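Probable glutamine synthetase (Pseudomonas aeruginosa, PDB 4HPP) belongs to the glutamine synthetase family and holds a magnesium ion and glutamic acid in a pocket of its catalytic domain. Local coordinates at residues V10-T15 with A29-Q34; L137-E142 with G182-E187; D396-Q399 with L404-E407. All coordinates share one frame; numbering follows the deposited sequence.

Interaction 1. Residues V10-T15 with A29-Q34; sequences VSFVTT and ATLEEQ
The five-stranded mixed sheet of the N-terminal glutamine synthetase domain carries a short helix, 31-35, and here V10 and F12 of strand 9-15 meet L31 and Q34 of that helix. The strand pairs antiparallel with strand 21-27, and a short link follows this second strand and leads to the helix. Residues V10 and F12 lie on one side of the strand, so both direct their side chains at the helix, while S11 faces the other way and packs on L150 of a second subunit. One methyl group, L31 CD1, touches both strand residues: it sits 3.6 Å from F12 CE1 and 3.8 Å from V10 CG1. With chi1 at -179°, L31 CG stands opposite the backbone nitrogen, and CD1 is brought to the strand. The F12 ring presents its edge: L31 CD1 lies near the ring plane, and so does Q34 CB, which is 4.1 Å from F12 CZ. The side chains of F12 and Q34 cross at about a right angle, with the ring and amide planes 36° apart, and Q34 NE2 makes a weak hydrogen bond to G38 O. L68 and P70 of strand 66-78 and C39 of strand 39-41 also pack against F12. Between strand and helix the contact is mainly apolar, with methyl, methylene and ring-edge carbons doing the touching. It therefore rests on the fit of carbon surfaces and the burial of V10, F12 and L31, while hydrogen bonds lie at its edges, from T30 OG1 to P27 O and between Q34 O and S37 OG.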
loop_
_atom_site.group_PDB
_atom_site.type_symbol
_atom_site.label_atom_id
_atom_site.label_comp_id
_atom_site.label_asym_id
_atom_site.label_seq_id
_atom_site.Cartn_x
_atom_site.Cartn_y
_atom_site.Cartn_z
ATOM N N VAL A 10 29.262 14.679 13.571
ATOM C CA VAL A 10 29.164 15.460 14.764
ATOM C C VAL A 10 28.987 16.913 14.350
ATOM O O VAL A 10 29.739 17.399 13.512
ATOM C CB VAL A 10 30.432 15.287 15.644
ATOM C CG1 VAL A 10 30.340 16.235 16.816
ATOM C CG2 VAL A 10 30.497 13.858 16.155
ATOM N N SER A 11 27.998 17.600 14.908
ATOM C CA SER A 11 27.891 19.023 14.666
ATOM C C SER A 11 28.511 19.908 15.745
ATOM O O SER A 11 28.449 19.598 16.909
ATOM C CB SER A 11 26.430 19.416 14.462
ATOM O OG SER A 11 26.010 19.230 13.117
ATOM N N PHE A 12 29.140 21.009 15.335
ATOM C CA PHE A 12 29.433 22.145 16.206
ATOM C C PHE A 12 28.321 23.206 15.943
ATOM O O PHE A 12 28.098 23.633 14.795
ATOM C CB PHE A 12 30.810 22.783 15.900
ATOM C CG PHE A 12 31.983 21.854 16.012
ATOM C CD1 PHE A 12 31.931 20.683 16.805
ATOM C CD2 PHE A 12 33.183 22.147 15.347
ATOM C CE1 PHE A 12 33.030 19.838 16.908
ATOM C CE2 PHE A 12 34.309 21.281 15.456
ATOM C CZ PHE A 12 34.212 20.126 16.220
ATOM N N VAL A 13 27.645 23.618 17.017
ATOM C CA VAL A 13 26.579 24.595 16.949
ATOM C C VAL A 13 26.807 25.885 17.721
ATOM O O VAL A 13 27.575 25.937 18.693
ATOM C CB VAL A 13 25.252 23.987 17.393
ATOM C CG1 VAL A 13 24.946 22.769 16.556
ATOM C CG2 VAL A 13 25.271 23.609 18.863
ATOM N N THR A 14 26.109 26.930 17.284
ATOM C CA THR A 14 25.969 28.148 18.075
ATOM C C THR A 14 24.533 28.526 17.940
ATOM O O THR A 14 23.890 28.178 16.935
ATOM C CB THR A 14 26.840 29.275 17.539
ATOM O OG1 THR A 14 26.749 30.418 18.410
ATOM C CG2 THR A 14 26.493 29.567 16.093
ATOM N N THR A 15 23.996 29.186 18.959
ATOM C CA THR A 15 22.619 29.645 18.908
ATOM C C THR A 15 22.706 31.155 18.762
ATOM O O THR A 15 23.276 31.817 19.623
ATOM C CB THR A 15 21.861 29.202 20.157
ATOM O OG1 THR A 15 21.853 27.778 20.170
ATOM C CG2 THR A 15 20.416 29.750 20.204
ATOM N N ALA A 29 35.192 10.180 13.299
ATOM C CA ALA A 29 36.622 9.850 13.397
ATOM C C ALA A 29 37.488 11.061 13.547
ATOM O O ALA A 29 38.636 10.922 13.966
ATOM C CB ALA A 29 37.103 9.041 12.201
ATOM N N THR A 30 36.970 12.228 13.166
ATOM C CA THR A 30 37.811 13.433 13.079
ATOM C C THR A 30 37.610 14.308 14.307
ATOM O O THR A 30 38.290 15.342 14.486
ATOM C CB THR A 30 37.528 14.294 11.820
ATOM O OG1 THR A 30 36.141 14.677 11.798
ATOM C CG2 THR A 30 37.875 13.554 10.520
ATOM N N LEU A 31 36.681 13.902 15.165
ATOM C CA LEU A 31 36.258 14.792 16.227
ATOM C C LEU A 31 37.453 15.299 17.021
ATOM O O LEU A 31 37.613 16.505 17.120
ATOM C CB LEU A 31 35.158 14.188 17.125
ATOM C CG LEU A 31 34.774 15.233 18.200
ATOM C CD1 LEU A 31 34.103 16.457 17.558
ATOM C CD2 LEU A 31 33.797 14.589 19.167
ATOM N N GLU A 32 38.293 14.393 17.547
ATOM C CA GLU A 32 39.530 14.735 18.294
ATOM C C GLU A 32 40.414 15.781 17.589
ATOM O O GLU A 32 40.809 16.772 18.194
ATOM C CB GLU A 32 40.398 13.495 18.571
ATOM C CG GLU A 32 39.858 12.508 19.601
ATOM C CD GLU A 32 39.357 11.193 19.002
ATOM O OE1 GLU A 32 38.544 11.241 18.037
ATOM O OE2 GLU A 32 39.763 10.114 19.518
ATOM N N GLU A 33 40.748 15.560 16.323
ATOM C CA GLU A 33 41.584 16.519 15.625
ATOM C C GLU A 33 40.846 17.837 15.566
ATOM O O GLU A 33 41.447 18.890 15.767
ATOM C CB GLU A 33 42.014 16.046 14.222
ATOM C CG GLU A 33 41.264 14.841 13.638
ATOM C CD GLU A 33 41.586 13.504 14.328
ATOM O OE1 GLU A 33 42.729 13.021 14.187
ATOM O OE2 GLU A 33 40.696 12.920 15.002
ATOM N N GLN A 34 39.531 17.778 15.368
ATOM C CA GLN A 34 38.751 18.995 15.122
ATOM C C GLN A 34 38.474 19.887 16.345
ATOM O O GLN A 34 38.328 21.134 16.212
ATOM C CB GLN A 34 37.484 18.687 14.306
ATOM C CG GLN A 34 37.719 18.665 12.803
ATOM C CD GLN A 34 38.685 19.749 12.335
ATOM O OE1 GLN A 34 39.710 19.432 11.738
ATOM N NE2 GLN A 34 38.384 21.030 12.632
#

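Interaction 2. Residues L137-E142 with G182-E187; sequences LGLPGE and GQRQYE. With MG (magnesium ion), chain B.
R184 reaches across to residues 137-142 and divides its guanidinium group between two partners, and this is the tightly packed part of the contact. NH2 donates to E142 O over 3.2 Å, in the plane of that carbonyl, yet the bond is bent, with 139° at the hydrogen, and the acceptor is tilted out of the guanidinium plane. NH1 lies 3.9 Å from L139 CB, and the leucine and arginine chains slide past each other in opposite directions. R184 stands at the third position of a type II turn, G182 to Q185, where its phi is positive (67°); the turn is closed by a hydrogen bond from Q185 N to G182 O, with a second from G182 N to Q185 OE1 (3.0 Å). On the buried side there is a looser touch, L139 CD1 to Y186 OH at 4.0 Å, and that hydroxyl is hydrogen-bonded to A152 O. Toward the outside, the E142 side chain stays more than 6 Å from the turn, about 5 Å from a bound calcium ion, and packs on R219 of a third subunit. Beyond the turn, strand 185-194 runs inward to E187, whose OE2 binds the magnesium ion at 2.5 Å together with E133 and E180. That strand lies between strands 124-137 and 174-179, antiparallel to both, with Y186 packed against F134 and L136 of the first and its ring meeting F177 of the second.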
loop_
_atom_site.group_PDB
_atom_site.type_symbol
_atom_site.label_atom_id
_atom_site.label_comp_id
_atom_site.label_asym_id
_atom_site.label_seq_id
_atom_site.Cartn_x
_atom_site.Cartn_y
_atom_site.Cartn_z
ATOM N N LEU A 137 2.089 19.060 16.093
ATOM C CA LEU A 137 1.282 18.947 14.879
ATOM C C LEU A 137 1.519 17.657 14.154
ATOM O O LEU A 137 2.673 17.151 14.056
ATOM C CB LEU A 137 1.565 20.117 13.933
ATOM C CG LEU A 137 1.561 21.445 14.705
ATOM C CD1 LEU A 137 2.035 22.599 13.835
ATOM C CD2 LEU A 137 0.152 21.628 15.252
ATOM N N GLY A 138 0.396 17.115 13.688
ATOM C CA GLY A 138 0.356 16.029 12.725
ATOM C C GLY A 138 -0.217 14.780 13.352
ATOM O O GLY A 138 -0.142 13.703 12.767
ATOM N N LEU A 139 -0.731 14.888 14.576
ATOM C CA LEU A 139 -1.023 13.664 15.297
ATOM C C LEU A 139 -2.209 13.037 14.613
ATOM O O LEU A 139 -3.073 13.731 14.100
ATOM C CB LEU A 139 -1.289 13.891 16.779
ATOM C CG LEU A 139 -0.152 14.358 17.674
ATOM C CD1 LEU A 139 -0.688 14.703 19.107
ATOM C CD2 LEU A 139 0.892 13.280 17.689
ATOM N N PRO A 140 -2.244 11.701 14.588
ATOM C CA PRO A 140 -3.462 11.101 14.034
ATOM C C PRO A 140 -4.636 11.322 14.998
ATOM O O PRO A 140 -4.520 12.065 15.982
ATOM C CB PRO A 140 -3.097 9.613 13.921
ATOM C CG PRO A 140 -1.986 9.379 14.926
ATOM C CD PRO A 140 -1.283 10.702 15.130
ATOM N N GLY A 141 -5.772 10.712 14.690
ATOM C CA GLY A 141 -6.904 10.684 15.608
ATOM C C GLY A 141 -7.848 11.843 15.495
ATOM O O GLY A 141 -7.734 12.686 14.590
ATOM N N GLU A 142 -8.776 11.867 16.450
ATOM C CA GLU A 142 -9.878 12.840 16.555
ATOM C C GLU A 142 -9.436 14.336 16.611
ATOM O O GLU A 142 -8.229 14.618 16.665
ATOM C CB GLU A 142 -10.707 12.520 17.822
ATOM C CG GLU A 142 -10.460 11.157 18.480
ATOM C CD GLU A 142 -11.028 11.084 19.904
ATOM O OE1 GLU A 142 -12.239 10.933 20.020
ATOM O OE2 GLU A 142 -10.286 11.197 20.923
ATOM N N GLY A 182 -3.629 24.850 25.512
ATOM C CA GLY A 182 -4.094 24.924 24.132
ATOM C C GLY A 182 -4.188 23.622 23.418
ATOM O O GLY A 182 -3.581 22.588 23.829
ATOM N N GLN A 183 -4.890 23.648 22.302
ATOM C CA GLN A 183 -5.036 22.435 21.534
ATOM C C GLN A 183 -3.681 21.995 20.952
ATOM O O GLN A 183 -2.960 22.809 20.310
ATOM C CB GLN A 183 -6.007 22.703 20.427
ATOM C CG GLN A 183 -7.325 23.281 20.903
ATOM C CD GLN A 183 -8.375 23.025 19.865
ATOM O OE1 GLN A 183 -8.093 23.081 18.655
ATOM N NE2 GLN A 183 -9.572 22.674 20.311
ATOM N N ARG A 184 -3.314 20.726 21.178
ATOM C CA ARG A 184 -1.979 20.195 20.753
ATOM C C ARG A 184 -0.832 20.842 21.535
ATOM O O ARG A 184 0.334 20.770 21.108
ATOM C CB ARG A 184 -1.772 20.426 19.244
ATOM C CG ARG A 184 -3.008 20.162 18.384
ATOM C CD ARG A 184 -3.264 18.661 18.352
ATOM N NE ARG A 184 -4.287 18.239 17.411
ATOM C CZ ARG A 184 -4.770 16.991 17.341
ATOM N NH1 ARG A 184 -4.292 16.036 18.165
ATOM N NH2 ARG A 184 -5.747 16.700 16.449
ATOM N N GLN A 185 -1.134 21.543 22.644
ATOM C CA GLN A 185 -0.057 22.082 23.397
ATOM C C GLN A 185 0.458 21.065 24.431
ATOM O O GLN A 185 -0.354 20.420 25.156
ATOM C CB GLN A 185 -0.486 23.341 24.084
ATOM C CG GLN A 185 0.700 24.165 24.543
ATOM C CD GLN A 185 0.328 25.438 25.266
ATOM O OE1 GLN A 185 -0.705 25.516 25.953
ATOM N NE2 GLN A 185 1.197 26.447 25.153
ATOM N N TYR A 186 1.789 20.957 24.497
ATOM C CA TYR A 186 2.495 20.174 25.527
ATOM C C TYR A 186 3.613 20.969 26.194
ATOM O O TYR A 186 4.055 21.987 25.690
ATOM C CB TYR A 186 3.075 18.909 24.929
ATOM C CG TYR A 186 1.962 18.084 24.340
ATOM C CD1 TYR A 186 1.318 17.123 25.129
ATOM C CD2 TYR A 186 1.475 18.333 23.029
ATOM C CE1 TYR A 186 0.280 16.391 24.652
ATOM C CE2 TYR A 186 0.434 17.572 22.535
ATOM C CZ TYR A 186 -0.159 16.603 23.363
ATOM O OH TYR A 186 -1.209 15.822 22.943
ATOM N N GLU A 187 4.010 20.518 27.373
ATOM C CA GLU A 187 5.089 21.129 28.106
ATOM C C GLU A 187 6.012 20.048 28.662
ATOM O O GLU A 187 5.575 19.044 29.233
ATOM C CB GLU A 187 4.555 21.998 29.224
ATOM C CG GLU A 187 5.637 22.868 29.872
ATOM C CD GLU A 187 5.161 23.642 31.110
ATOM O OE1 GLU A 187 5.983 24.325 31.757
ATOM O OE2 GLU A 187 3.969 23.600 31.439
HETATM MG MG MG B . 2.932 25.891 31.612
#

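Interaction 3. Residues D396-Q399 with L404-E407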
loop_
_atom_site.group_PDB
_atom_site.type_symbol
_atom_site.label_atom_id
_atom_site.label_comp_id
_atom_site.label_asym_id
_atom_site.label_seq_id
_atom_site.Cartn_x
_atom_site.Cartn_y
_atom_site.Cartn_z
ATOM N N ASP A 396 13.205 50.640 21.364
ATOM C CA ASP A 396 13.274 51.962 21.986
ATOM C C ASP A 396 13.744 51.772 23.422
ATOM O O ASP A 396 14.793 52.291 23.775
ATOM C CB ASP A 396 11.933 52.728 21.933
ATOM C CG ASP A 396 11.419 52.913 20.514
ATOM O OD1 ASP A 396 12.227 52.831 19.562
ATOM O OD2 ASP A 396 10.202 53.115 20.343
ATOM N N CYS A 397 13.017 50.980 24.219
ATOM C CA CYS A 397 13.323 50.866 25.654
ATOM C C CYS A 397 14.733 50.453 25.949
ATOM O O CYS A 397 15.320 50.924 26.910
ATOM C CB CYS A 397 12.421 49.872 26.356
ATOM S SG CYS A 397 10.652 50.197 26.328
ATOM N N LEU A 398 15.256 49.526 25.160
ATOM C CA LEU A 398 16.610 48.995 25.345
ATOM C C LEU A 398 17.652 50.070 25.076
ATOM O O LEU A 398 18.719 50.127 25.720
ATOM C CB LEU A 398 16.863 47.890 24.329
ATOM C CG LEU A 398 17.813 46.711 24.583
ATOM C CD1 LEU A 398 18.373 46.298 23.238
ATOM C CD2 LEU A 398 18.904 46.855 25.650
ATOM N N GLN A 399 17.367 50.892 24.071
ATOM C CA GLN A 399 18.294 51.942 23.689
ATOM C C GLN A 399 18.386 53.003 24.836
ATOM O O GLN A 399 19.483 53.516 25.108
ATOM C CB GLN A 399 17.909 52.511 22.304
ATOM C CG GLN A 399 18.223 51.600 21.104
ATOM C CD GLN A 399 17.436 51.968 19.823
ATOM O OE1 GLN A 399 17.394 51.205 18.847
ATOM N NE2 GLN A 399 16.810 53.138 19.831
ATOM N N LEU A 404 21.787 49.306 31.455
ATOM C CA LEU A 404 21.819 47.911 30.989
ATOM C C LEU A 404 22.728 47.737 29.761
ATOM O O LEU A 404 23.631 46.877 29.778
ATOM C CB LEU A 404 20.401 47.381 30.737
ATOM C CG LEU A 404 20.222 45.934 30.231
ATOM C CD1 LEU A 404 20.216 44.961 31.391
ATOM C CD2 LEU A 404 18.919 45.799 29.472
ATOM N N CYS A 405 22.519 48.585 28.747
ATOM C CA CYS A 405 23.289 48.565 27.526
ATOM C C CYS A 405 24.735 48.518 27.840
ATOM O O CYS A 405 25.498 47.799 27.192
ATOM C CB CYS A 405 23.035 49.796 26.682
ATOM S SG CYS A 405 21.407 49.677 25.988
ATOM N N ALA A 406 25.130 49.280 28.836
ATOM C CA ALA A 406 26.533 49.375 29.154
ATOM C C ALA A 406 27.120 48.023 29.580
ATOM O O ALA A 406 28.325 47.841 29.476
ATOM C CB ALA A 406 26.769 50.426 30.229
ATOM N N GLU A 407 26.307 47.076 30.064
ATOM C CA GLU A 407 26.887 45.780 30.493
ATOM C C GLU A 407 27.047 44.829 29.290
ATOM O O GLU A 407 27.739 43.787 29.357
ATOM C CB GLU A 407 26.057 45.099 31.581
ATOM C CG GLU A 407 25.762 45.874 32.842
ATOM C CD GLU A 407 26.975 46.339 33.601
ATOM O OE1 GLU A 407 27.772 45.509 34.165
ATOM O OE2 GLU A 407 27.074 47.585 33.655
#
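Helix 391-399 ends just before the short helix 402-405; a short turn joins them, and the CA atoms of L398 and C405 are 7.0 Å apart. Across this gap L398 CD2 does the work. It meets C405 SG at 3.8 Å and L404 CD2 at 4.0 Å, so one methyl touches two successive residues of the second helix. The two leucines lie roughly at right angles, each holding CG anti to the backbone nitrogen and meeting the other through CD2. The CB of C405 points toward the first helix, but the sulfur is modelled too close to L398 O, and its exact position is doubtful. This pair of helices belongs to the helical part of the catalytic domain, packed against the long helices 261-281, 342-358 and 410-427. L398 also rests on A279 of the first of these and on L413 and L417 of the last, while L404 meets H273, A276 and I351. The CB of Q399 points away from the second helix, and its OE1 joins D396 OD1 in holding R421 NH2. E407 N is hydrogen-bonded to L404 O at 2.7 Å, and E407 OE1 forms a salt bridge to R354.

In the fold
Only interaction 2 belongs to the metal site: its segment 182-187 contributes E187 to the magnesium ion, and the Y186 side chain lies about 11 Å from the bound glutamic acid. Interaction 1 is in the N-terminal domain, its centre about 35 Å from that of interaction 2 and about 19 Å away at the nearest atoms. Interaction 3 shares the catalytic domain with interaction 2 but lies on the opposite side of the chain's centre, about 39 Å away between centres and about 25 Å between nearest atoms. Interactions 1 and 3 come within about 16 Å at their nearest atoms. The three follow one another along the chain, and none touches another.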